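Local coordinates for anthranilate-CoA ligase (Stigmatella aurantiaca, PDB 4WV3), which belongs to the ANL superfamily of AMP-binding enzymes, pairing a large AMP-binding region with a smaller C-terminal domain, at residues S209-A214 and S237-P242; P260-N265 and S286-V291. All coordinates share one frame; numbering follows the deposited sequence.

Contact 1. Residues S209-A214 and S237-P242; sequences SDRTFA and SCVLFP
The side chain of Arg211 runs across Ser237 on one face of a parallel strand pair. CB already lies near the serine hydroxyl. Arg211 CG, anti to the backbone N (chi1 174°), has Ser237 OG on one flank and packs against Val239 CG2, 3.9 Å away, on another. CD keeps the same two neighbours. The chain then bends at chi3 (-59°), and this turn brings NE back to the serine: Arg211 NE donates to Ser237 OG at 2.9 Å, with the oxygen close to the guanidinium plane. Past CZ, NH1 leaves the pair and bonds to Phe258 O. Ser237 OG can take part because it sits in the crowded position between its own N and carbonyl carbon.

Beneath this the backbones bond in parallel fashion. Thr212 uses both polar atoms of its backbone: its N donates to Ser237 O (2.9 Å), and its O accepts from Val239 N (2.7 Å). Ser237 N reaches Asp210 O in a weak bond of 3.3 Å. On the face of Arg211, the Phe213 ring turns its edge to Val239 O and to Phe241 CB, the latter 3.6 Å from Phe213 CE1. Further on, a water bridges the two chain segments, lying 2.7 Å from Ala214 O and accepting from Phe241 N. Thr212 and Cys238 share the other face, where Thr212 OG1 is hydrogen-bonded to Asn227.

These are the two strands of a beta-alpha-beta unit in the AMP-binding region, and the connecting helix 221-234 covers the Thr212 and Cys238 face. Helix 248-258 packs on Phe213 and Phe241, while strand 27-30 flanks 237-239 and strand 262-265 flanks 211-214.

Contact 2. Residues P260-N265 and S286-V291; sequences PTIFYN and SLRLCV
Two parallel strands of a beta-alpha-beta crossover meet here, joined through helix 267-274, and their side chains sort onto two faces. On the face of Ile262, Tyr264 and Val291, the last two lie side by side and point the same way. Tyr264 CG stands beside its backbone N (chi1 -56°), which brings ring atoms CD2 and CE2 obliquely up to the valine; Tyr264 CD2 comes within 3.5 Å of Val291 CB, and CE2 runs on to CG2. Helix 191-204 closes over both through Trp199 and Leu204.

Further back, Ile262 reaches across mainly with CD1. Ile262 CD1 touches Leu289 CB at 3.8 Å and lies over one face of the Arg288 guanidinium, 3.9 Å from Arg288 NE. The arginine is extended from CG to NE, and its NH2 is tied by a salt bridge to Asp210.

The opposite face is built round Phe263 CB, which meets both Leu287 CD2 and Cys290 SG, each 3.9 Å from it. With CG anti to the backbone N, the ring leads away toward Val251 and Ile255 of helix 248-258 and offers its edge to the sulphur.

Regular parallel bonding holds the far end, where Val291 N donates to Phe263 O (2.7 Å) and Asn265 N to Val291 O. At the near end one oxygen takes two donors: Thr261 O receives Arg288 N on a lone pair at 2.8 Å, almost straight at 174°, and Leu289 N nearly along its C=O axis at 3.3 Å.

In the fold
The two contacts follow one another along the chain, each closing its own beta-alpha-beta unit, and lie about 9 Å apart, centre to centre. All four strands belong to one mixed sheet of the AMP-binding region, in the order 237-239, 211-214, 262-265, 289-292; the inner two are neighbours and fuse the contacts into a continuous parallel block. At this junction Arg211 O lies 2.7 Å from Thr261 N, a probable hydrogen bond, and the Phe213 and Phe263 rings meet under helix 248-258. The bound 5'-O-[(S)-[(2-aminobenzoyl)oxy](hydroxy)phosphoryl]adenosine lies about 7 Å from the Val291 side chain and about 10 Å from that of Ala214, so this block stands close to the ligand pocket.

Contact 1. Residues S209-A214 and S237-P242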
# COMPACT_ATOMS: atom_id res chain seq x y z
N SER A 209 14.06 -1.79 -19.06
CA SER A 209 13.57 -0.70 -19.89
C SER A 209 12.35 -0.01 -19.29
O SER A 209 11.91 1.03 -19.79
CB SER A 209 13.24 -1.21 -21.30
OG SER A 209 12.27 -2.24 -21.25
N ASP A 210 11.80 -0.58 -18.23
CA ASP A 210 10.60 -0.04 -17.60
C ASP A 210 10.88 1.20 -16.75
O ASP A 210 12.02 1.49 -16.40
CB ASP A 210 9.92 -1.10 -16.73
CG ASP A 210 9.02 -2.03 -17.53
OD1 ASP A 210 8.37 -1.55 -18.49
OD2 ASP A 210 8.97 -3.23 -17.21
N ARG A 211 9.81 1.93 -16.44
CA ARG A 211 9.87 3.07 -15.54
C ARG A 211 8.59 3.12 -14.71
O ARG A 211 7.50 3.30 -15.26
CB ARG A 211 10.05 4.37 -16.32
CG ARG A 211 9.97 5.62 -15.47
CD ARG A 211 10.35 6.85 -16.29
NE ARG A 211 11.70 6.73 -16.83
CZ ARG A 211 12.24 7.60 -17.68
NH1 ARG A 211 11.55 8.66 -18.08
NH2 ARG A 211 13.47 7.41 -18.12
N THR A 212 8.73 2.97 -13.40
CA THR A 212 7.57 2.87 -12.52
C THR A 212 7.12 4.22 -11.98
O THR A 212 7.92 5.15 -11.84
CB THR A 212 7.84 1.93 -11.33
OG1 THR A 212 8.97 2.41 -10.59
CG2 THR A 212 8.10 0.51 -11.81
N PHE A 213 5.84 4.32 -11.67
CA PHE A 213 5.28 5.48 -10.99
C PHE A 213 4.07 5.07 -10.17
O PHE A 213 3.05 4.63 -10.71
CB PHE A 213 4.90 6.58 -11.99
CG PHE A 213 4.09 7.69 -11.39
CD1 PHE A 213 4.52 8.34 -10.24
CD2 PHE A 213 2.90 8.09 -11.97
CE1 PHE A 213 3.77 9.36 -9.68
CE2 PHE A 213 2.15 9.12 -11.42
CZ PHE A 213 2.59 9.75 -10.27
N ALA A 214 4.19 5.19 -8.85
CA ALA A 214 3.11 4.83 -7.95
C ALA A 214 2.57 6.05 -7.23
O ALA A 214 3.33 6.87 -6.71
CB ALA A 214 3.59 3.80 -6.94
N SER A 237 13.88 2.42 -13.79
CA SER A 237 13.83 3.70 -13.09
C SER A 237 12.46 3.90 -12.43
O SER A 237 11.52 3.17 -12.72
CB SER A 237 14.12 4.85 -14.06
OG SER A 237 13.18 4.87 -15.12
N CYS A 238 12.37 4.89 -11.55
CA CYS A 238 11.12 5.17 -10.85
C CYS A 238 10.81 6.66 -10.79
O CYS A 238 11.71 7.50 -10.91
CB CYS A 238 11.15 4.59 -9.43
SG CYS A 238 12.39 5.32 -8.34
N VAL A 239 9.53 6.99 -10.61
CA VAL A 239 9.09 8.37 -10.54
C VAL A 239 8.40 8.64 -9.20
O VAL A 239 7.49 7.92 -8.81
CB VAL A 239 8.11 8.71 -11.68
CG1 VAL A 239 7.66 10.16 -11.59
CG2 VAL A 239 8.77 8.43 -13.03
N LEU A 240 8.85 9.68 -8.50
CA LEU A 240 8.33 10.00 -7.17
C LEU A 240 7.51 11.29 -7.15
O LEU A 240 7.98 12.34 -7.59
CB LEU A 240 9.48 10.09 -6.16
CG LEU A 240 10.41 8.87 -6.11
CD1 LEU A 240 11.52 9.08 -5.10
CD2 LEU A 240 9.62 7.60 -5.79
N PHE A 241 6.29 11.20 -6.64
CA PHE A 241 5.38 12.34 -6.59
C PHE A 241 5.18 12.80 -5.15
O PHE A 241 4.51 12.14 -4.36
CB PHE A 241 4.04 11.96 -7.22
CG PHE A 241 3.02 13.07 -7.19
CD1 PHE A 241 3.10 14.13 -8.08
CD2 PHE A 241 1.98 13.05 -6.28
CE1 PHE A 241 2.17 15.15 -8.06
CE2 PHE A 241 1.04 14.06 -6.25
CZ PHE A 241 1.13 15.11 -7.14
N PRO A 242 5.77 13.96 -4.80
CA PRO A 242 5.76 14.48 -3.43
C PRO A 242 4.46 15.19 -3.06
O PRO A 242 4.15 15.33 -1.88
CB PRO A 242 6.91 15.49 -3.44
CG PRO A 242 6.93 16.00 -4.84
CD PRO A 242 6.54 14.83 -5.72
O HOH W 1 5.12 8.70 -6.02

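Contact 2. Residues P260-N265 and S286-V291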
# COMPACT_ATOMS: atom_id res chain seq x y z
N PRO A 260 6.26 7.34 -17.43
CA PRO A 260 6.52 6.01 -16.87
C PRO A 260 5.81 4.93 -17.69
O PRO A 260 4.87 5.25 -18.42
CB PRO A 260 5.91 6.09 -15.47
CG PRO A 260 4.79 7.05 -15.63
CD PRO A 260 5.24 8.07 -16.64
N THR A 261 6.25 3.69 -17.56
CA THR A 261 5.63 2.59 -18.30
C THR A 261 4.71 1.77 -17.41
O THR A 261 3.84 1.05 -17.90
CB THR A 261 6.69 1.67 -18.93
OG1 THR A 261 7.55 1.16 -17.91
CG2 THR A 261 7.52 2.44 -19.95
N ILE A 262 4.91 1.88 -16.10
CA ILE A 262 4.10 1.17 -15.13
C ILE A 262 3.47 2.15 -14.14
O ILE A 262 4.16 3.03 -13.62
CB ILE A 262 4.94 0.14 -14.34
CG1 ILE A 262 5.77 -0.73 -15.30
CG2 ILE A 262 4.05 -0.73 -13.47
CD1 ILE A 262 4.94 -1.58 -16.23
N PHE A 263 2.18 2.00 -13.89
CA PHE A 263 1.47 2.91 -12.99
C PHE A 263 0.74 2.16 -11.88
O PHE A 263 -0.08 1.27 -12.15
CB PHE A 263 0.49 3.78 -13.78
CG PHE A 263 -0.27 4.76 -12.92
CD1 PHE A 263 0.40 5.69 -12.15
CD2 PHE A 263 -1.65 4.76 -12.91
CE1 PHE A 263 -0.29 6.59 -11.36
CE2 PHE A 263 -2.36 5.66 -12.13
CZ PHE A 263 -1.67 6.58 -11.35
N TYR A 264 1.04 2.51 -10.64
CA TYR A 264 0.39 1.90 -9.48
C TYR A 264 -0.60 2.87 -8.86
O TYR A 264 -0.33 4.07 -8.74
CB TYR A 264 1.42 1.49 -8.43
CG TYR A 264 2.51 0.56 -8.90
CD1 TYR A 264 3.59 1.04 -9.63
CD2 TYR A 264 2.48 -0.79 -8.59
CE1 TYR A 264 4.60 0.20 -10.06
CE2 TYR A 264 3.49 -1.64 -9.01
CZ TYR A 264 4.54 -1.14 -9.74
OH TYR A 264 5.55 -1.98 -10.16
N ASN A 265 -1.75 2.35 -8.43
CA ASN A 265 -2.76 3.16 -7.77
C ASN A 265 -3.79 2.29 -7.06
O ASN A 265 -3.75 1.06 -7.16
CB ASN A 265 -3.45 4.09 -8.77
CG ASN A 265 -4.05 5.32 -8.11
OD1 ASN A 265 -4.28 5.34 -6.90
ND2 ASN A 265 -4.30 6.36 -8.90
N SER A 286 2.78 6.29 -22.66
CA SER A 286 3.99 5.62 -22.19
C SER A 286 3.65 4.38 -21.35
O SER A 286 4.44 3.44 -21.25
CB SER A 286 4.87 6.58 -21.39
OG SER A 286 4.17 7.11 -20.28
N LEU A 287 2.46 4.40 -20.76
CA LEU A 287 1.98 3.28 -19.95
C LEU A 287 1.80 2.02 -20.79
O LEU A 287 1.19 2.05 -21.85
CB LEU A 287 0.65 3.65 -19.28
CG LEU A 287 0.66 3.97 -17.79
CD1 LEU A 287 1.88 4.79 -17.41
CD2 LEU A 287 -0.61 4.72 -17.41
N ARG A 288 2.35 0.91 -20.30
CA ARG A 288 2.14 -0.38 -20.94
C ARG A 288 1.35 -1.28 -20.01
O ARG A 288 0.67 -2.21 -20.44
CB ARG A 288 3.47 -1.04 -21.34
CG ARG A 288 4.28 -1.58 -20.18
CD ARG A 288 5.57 -2.23 -20.67
NE ARG A 288 6.35 -2.83 -19.59
CZ ARG A 288 6.27 -4.11 -19.24
NH1 ARG A 288 5.45 -4.93 -19.88
NH2 ARG A 288 7.02 -4.57 -18.25
N LEU A 289 1.43 -0.99 -18.71
CA LEU A 289 0.71 -1.74 -17.70
C LEU A 289 0.35 -0.86 -16.51
O LEU A 289 1.07 0.08 -16.18
CB LEU A 289 1.53 -2.94 -17.21
CG LEU A 289 1.48 -4.22 -18.04
CD1 LEU A 289 2.36 -5.29 -17.41
CD2 LEU A 289 0.05 -4.71 -18.17
N CYS A 290 -0.77 -1.17 -15.87
CA CYS A 290 -1.17 -0.50 -14.64
C CYS A 290 -1.42 -1.53 -13.55
O CYS A 290 -1.78 -2.67 -13.83
CB CYS A 290 -2.42 0.35 -14.87
SG CYS A 290 -2.15 1.81 -15.90
N VAL A 291 -1.20 -1.13 -12.30
CA VAL A 291 -1.38 -2.02 -11.16
C VAL A 291 -2.32 -1.41 -10.14
O VAL A 291 -2.23 -0.22 -9.83
CB VAL A 291 -0.03 -2.34 -10.49
CG1 VAL A 291 -0.22 -3.32 -9.33
CG2 VAL A 291 0.95 -2.91 -11.51